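PDB 5WZJ: pumilio homolog 23 from Arabidopsis thaliana, which binds RNA sequence-specifically, recognising an 18S rRNA sequence through a superhelix of pumilio repeats, and probably regulates translation and mRNA stability. Local coordinates for residues S20-F30 and I64-L72. Residues are numbered along the deposited sequence; the frame is centred on the assembly and turned at random.
Sequences SKYFSEIANLF and ISHVLQTLL. With nucleotides of chain B.
Val67 sets one methyl against a backbone carbonyl and the other against a side chain of helix 20-30: CG1 lies 3.5 Å from the carbonyl oxygen of Phe23, and CG2 rests 3.8 Å from Ala27 CB. CG1 stands anti to the backbone N (chi1 178°), which directs the two branches to these partners where the CA atoms of Ala27 and Val67 come within 6.2 Å. No hydrogen bond links 20-30 to 64-72, whose axes run at 52°; the contacts between them are mostly apolar. The Phe23 side chain crosses those of Ile64 and Leu71 at about a right angle, with Ile64 CG2 3.8 Å from Phe23 CB; Leu71 CD1 meets the ring edge, 3.9 Å from CE1. The other methyl of Leu71, CD2, reaches Ile26 CG2 and Phe30 CE2, while Thr70 CG2 meets the edge of the Phe30 ring.

Helix 64-74 thereby serves two partners, as befits the RNA-binding helix of Pumilio 1. Gln69 OE1 accepts from N1 (2.8 Å) and N2 of G11 of chain B, Ser65 OG accepts from N2, and that N2 lies over one face of the His66 ring, 3.4 Å above its plane. Ser106 of helix 100-112 hydrogen-bonds Gln69 NE2. Helix 17-31 packs on another side, where Cys44 and Arg40 of helix 37-49 touch Phe30, Arg40 in a cation-pi contact, and Ile58 of helix 55-59 touches Phe23.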
loop_
_atom_site.group_PDB
_atom_site.type_symbol
_atom_site.label_atom_id
_atom_site.label_comp_id
_atom_site.label_asym_id
_atom_site.label_seq_id
_atom_site.Cartn_x
_atom_site.Cartn_y
_atom_site.Cartn_z
ATOM N N SER A 20 -10.533 11.564 -40.462
ATOM C CA SER A 20 -11.495 11.638 -39.364
ATOM C C SER A 20 -12.680 10.722 -39.607
ATOM O O SER A 20 -13.066 9.935 -38.733
ATOM C CB SER A 20 -11.991 13.075 -39.180
ATOM O OG SER A 20 -10.970 13.911 -38.684
ATOM N N LYS A 21 -13.288 10.827 -40.794
ATOM C CA LYS A 21 -14.454 10.004 -41.085
ATOM C C LYS A 21 -14.101 8.525 -41.009
ATOM O O LYS A 21 -14.863 7.728 -40.449
ATOM C CB LYS A 21 -15.034 10.361 -42.460
ATOM C CG LYS A 21 -16.291 9.570 -42.817
ATOM C CD LYS A 21 -17.287 10.420 -43.600
ATOM C CE LYS A 21 -18.591 9.663 -43.854
ATOM N NZ LYS A 21 -19.212 9.155 -42.581
ATOM N N TYR A 22 -12.932 8.145 -41.536
ATOM C CA TYR A 22 -12.551 6.735 -41.523
ATOM C C TYR A 22 -12.518 6.185 -40.102
ATOM O O TYR A 22 -13.159 5.169 -39.803
ATOM C CB TYR A 22 -11.197 6.532 -42.212
ATOM C CG TYR A 22 -10.723 5.091 -42.104
ATOM C CD1 TYR A 22 -11.301 4.083 -42.876
ATOM C CD2 TYR A 22 -9.727 4.736 -41.206
ATOM C CE1 TYR A 22 -10.880 2.756 -42.765
ATOM C CE2 TYR A 22 -9.301 3.421 -41.085
ATOM C CZ TYR A 22 -9.875 2.434 -41.863
ATOM O OH TYR A 22 -9.434 1.134 -41.732
ATOM N N PHE A 23 -11.792 6.855 -39.197
ATOM C CA PHE A 23 -11.661 6.311 -37.848
ATOM C C PHE A 23 -12.954 6.430 -37.052
ATOM O O PHE A 23 -13.254 5.557 -36.225
ATOM C CB PHE A 23 -10.491 6.984 -37.129
ATOM C CG PHE A 23 -9.163 6.539 -37.651
ATOM C CD1 PHE A 23 -8.677 5.285 -37.335
ATOM C CD2 PHE A 23 -8.432 7.341 -38.516
ATOM C CE1 PHE A 23 -7.471 4.852 -37.842
ATOM C CE2 PHE A 23 -7.222 6.914 -39.015
ATOM C CZ PHE A 23 -6.742 5.666 -38.677
ATOM N N SER A 24 -13.742 7.478 -37.292
ATOM C CA SER A 24 -15.024 7.593 -36.602
ATOM C C SER A 24 -15.986 6.500 -37.047
ATOM O O SER A 24 -16.765 5.972 -36.238
ATOM C CB SER A 24 -15.629 8.971 -36.852
ATOM O OG SER A 24 -16.920 9.042 -36.276
ATOM N N GLU A 25 -15.942 6.139 -38.330
ATOM C CA GLU A 25 -16.823 5.084 -38.817
ATOM C C GLU A 25 -16.410 3.728 -38.268
ATOM O O GLU A 25 -17.263 2.892 -37.951
ATOM C CB GLU A 25 -16.834 5.093 -40.342
ATOM C CG GLU A 25 -17.798 6.121 -40.918
ATOM C CD GLU A 25 -19.252 5.740 -40.633
ATOM O OE1 GLU A 25 -19.773 6.061 -39.540
ATOM O OE2 GLU A 25 -19.867 5.080 -41.495
ATOM N N ILE A 26 -15.102 3.500 -38.126
ATOM C CA ILE A 26 -14.629 2.302 -37.438
ATOM C C ILE A 26 -15.174 2.265 -36.013
ATOM O O ILE A 26 -15.697 1.241 -35.552
ATOM C CB ILE A 26 -13.090 2.251 -37.451
ATOM C CG1 ILE A 26 -12.567 2.126 -38.884
ATOM C CG2 ILE A 26 -12.597 1.096 -36.611
ATOM C CD1 ILE A 26 -12.936 0.832 -39.534
ATOM N N ALA A 27 -15.068 3.386 -35.298
ATOM C CA ALA A 27 -15.517 3.421 -33.907
ATOM C C ALA A 27 -17.009 3.121 -33.801
ATOM O O ALA A 27 -17.429 2.299 -32.975
ATOM C CB ALA A 27 -15.192 4.779 -33.289
ATOM N N ASN A 28 -17.829 3.773 -34.638
ATOM C CA ASN A 28 -19.267 3.497 -34.615
ATOM C C ASN A 28 -19.554 2.042 -34.961
ATOM O O ASN A 28 -20.463 1.426 -34.391
ATOM C CB ASN A 28 -20.030 4.416 -35.573
ATOM C CG ASN A 28 -21.545 4.122 -35.571
ATOM O OD1 ASN A 28 -22.298 4.671 -34.754
ATOM N ND2 ASN A 28 -21.984 3.227 -36.464
ATOM N N LEU A 29 -18.790 1.474 -35.896
ATOM C CA LEU A 29 -18.968 0.069 -36.234
ATOM C C LEU A 29 -18.778 -0.828 -35.016
ATOM O O LEU A 29 -19.461 -1.850 -34.890
ATOM C CB LEU A 29 -18.007 -0.326 -37.357
ATOM C CG LEU A 29 -18.114 -1.739 -37.936
ATOM C CD1 LEU A 29 -19.518 -2.040 -38.422
ATOM C CD2 LEU A 29 -17.122 -1.903 -39.066
ATOM N N PHE A 30 -17.876 -0.463 -34.100
ATOM C CA PHE A 30 -17.696 -1.272 -32.898
ATOM C C PHE A 30 -18.756 -0.980 -31.839
ATOM O O PHE A 30 -19.137 -1.888 -31.093
ATOM C CB PHE A 30 -16.298 -1.064 -32.312
ATOM C CG PHE A 30 -15.194 -1.586 -33.185
ATOM C CD1 PHE A 30 -15.467 -2.455 -34.230
ATOM C CD2 PHE A 30 -13.880 -1.212 -32.956
ATOM C CE1 PHE A 30 -14.447 -2.938 -35.037
ATOM C CE2 PHE A 30 -12.858 -1.687 -33.758
ATOM C CZ PHE A 30 -13.138 -2.551 -34.796
ATOM N N ILE A 64 -9.249 11.312 -32.154
ATOM C CA ILE A 64 -8.953 10.012 -32.743
ATOM C C ILE A 64 -8.051 9.166 -31.847
ATOM O O ILE A 64 -8.050 7.936 -31.974
ATOM C CB ILE A 64 -8.347 10.203 -34.141
ATOM C CG1 ILE A 64 -9.278 11.107 -34.972
ATOM C CG2 ILE A 64 -8.164 8.848 -34.844
ATOM C CD1 ILE A 64 -8.645 11.524 -36.306
ATOM N N SER A 65 -7.297 9.792 -30.933
ATOM C CA SER A 65 -6.457 9.027 -30.007
ATOM C C SER A 65 -7.270 7.951 -29.299
ATOM O O SER A 65 -6.802 6.822 -29.111
ATOM C CB SER A 65 -5.808 9.959 -28.982
ATOM O OG SER A 65 -6.792 10.684 -28.239
ATOM N N HIS A 66 -8.517 8.272 -28.955
ATOM C CA HIS A 66 -9.380 7.314 -28.275
ATOM C C HIS A 66 -9.715 6.128 -29.178
ATOM O O HIS A 66 -9.767 4.986 -28.712
ATOM C CB HIS A 66 -10.654 8.020 -27.795
ATOM C CG HIS A 66 -10.401 9.066 -26.753
ATOM N ND1 HIS A 66 -10.486 8.807 -25.400
ATOM C CD2 HIS A 66 -10.020 10.363 -26.865
ATOM C CE1 HIS A 66 -10.193 9.903 -24.724
ATOM N NE2 HIS A 66 -9.891 10.858 -25.588
ATOM N N VAL A 67 -9.953 6.379 -30.469
ATOM C CA VAL A 67 -10.205 5.279 -31.398
ATOM C C VAL A 67 -8.966 4.405 -31.529
ATOM O O VAL A 67 -9.054 3.173 -31.527
ATOM C CB VAL A 67 -10.657 5.824 -32.767
ATOM C CG1 VAL A 67 -10.875 4.682 -33.746
ATOM C CG2 VAL A 67 -11.934 6.653 -32.604
ATOM N N LEU A 68 -7.792 5.031 -31.622
ATOM C CA LEU A 68 -6.558 4.267 -31.761
ATOM C C LEU A 68 -6.332 3.371 -30.549
ATOM O O LEU A 68 -5.876 2.233 -30.695
ATOM C CB LEU A 68 -5.386 5.229 -31.987
ATOM C CG LEU A 68 -4.001 4.666 -32.315
ATOM C CD1 LEU A 68 -4.059 3.609 -33.430
ATOM C CD2 LEU A 68 -3.053 5.803 -32.701
ATOM N N GLN A 69 -6.693 3.844 -29.348
ATOM C CA GLN A 69 -6.632 2.986 -28.164
ATOM C C GLN A 69 -7.475 1.733 -28.354
ATOM O O GLN A 69 -7.042 0.619 -28.025
ATOM C CB GLN A 69 -7.124 3.731 -26.924
ATOM C CG GLN A 69 -6.175 4.775 -26.379
ATOM C CD GLN A 69 -6.687 5.350 -25.084
ATOM O OE1 GLN A 69 -7.330 6.398 -25.073
ATOM N NE2 GLN A 69 -6.410 4.664 -23.977
ATOM N N THR A 70 -8.705 1.910 -28.838
ATOM C CA THR A 70 -9.585 0.779 -29.098
ATOM C C THR A 70 -8.959 -0.180 -30.099
ATOM O O THR A 70 -8.979 -1.398 -29.892
ATOM C CB THR A 70 -10.938 1.285 -29.613
ATOM O OG1 THR A 70 -11.499 2.191 -28.654
ATOM C CG2 THR A 70 -11.903 0.115 -29.838
ATOM N N LEU A 71 -8.379 0.350 -31.183
ATOM C CA LEU A 71 -7.744 -0.512 -32.183
ATOM C C LEU A 71 -6.578 -1.306 -31.589
ATOM O O LEU A 71 -6.411 -2.499 -31.873
ATOM C CB LEU A 71 -7.262 0.333 -33.357
ATOM C CG LEU A 71 -8.348 1.178 -34.036
ATOM C CD1 LEU A 71 -7.741 1.979 -35.152
ATOM C CD2 LEU A 71 -9.469 0.287 -34.560
ATOM N N LEU A 72 -5.753 -0.659 -30.769
ATOM C CA LEU A 72 -4.568 -1.336 -30.252
ATOM C C LEU A 72 -4.937 -2.436 -29.269
ATOM O O LEU A 72 -4.270 -3.476 -29.227
ATOM C CB LEU A 72 -3.631 -0.321 -29.592
ATOM C CG LEU A 72 -2.921 0.615 -30.570
ATOM C CD1 LEU A 72 -2.251 1.777 -29.841
ATOM C CD2 LEU A 72 -1.894 -0.161 -31.376
ATOM P P G B 11 -4.531 16.584 -18.334
ATOM O OP1 G B 11 -3.259 17.349 -18.332
ATOM O OP2 G B 11 -5.694 17.061 -17.550
ATOM O "O5'" G B 11 -4.911 16.457 -19.864
ATOM C "C5'" G B 11 -6.222 16.122 -20.300
ATOM C "C4'" G B 11 -6.171 15.674 -21.741
ATOM O "O4'" G B 11 -5.864 14.253 -21.768
ATOM C "C3'" G B 11 -7.458 15.848 -22.546
ATOM O "O3'" G B 11 -7.130 16.072 -23.924
ATOM C "C2'" G B 11 -8.100 14.480 -22.424
ATOM O "O2'" G B 11 -9.026 14.188 -23.448
ATOM C "C1'" G B 11 -6.866 13.571 -22.486
ATOM N N9 G B 11 -7.099 12.254 -21.889
ATOM C C8 G B 11 -7.404 11.971 -20.569
ATOM N N7 G B 11 -7.631 10.693 -20.362
ATOM C C5 G B 11 -7.476 10.104 -21.615
ATOM C C6 G B 11 -7.599 8.751 -22.022
ATOM O O6 G B 11 -7.882 7.772 -21.327
ATOM N N1 G B 11 -7.376 8.598 -23.394
ATOM C C2 G B 11 -7.052 9.620 -24.264
ATOM N N2 G B 11 -6.857 9.283 -25.555
ATOM N N3 G B 11 -6.929 10.886 -23.897
ATOM C C4 G B 11 -7.158 11.057 -22.573
#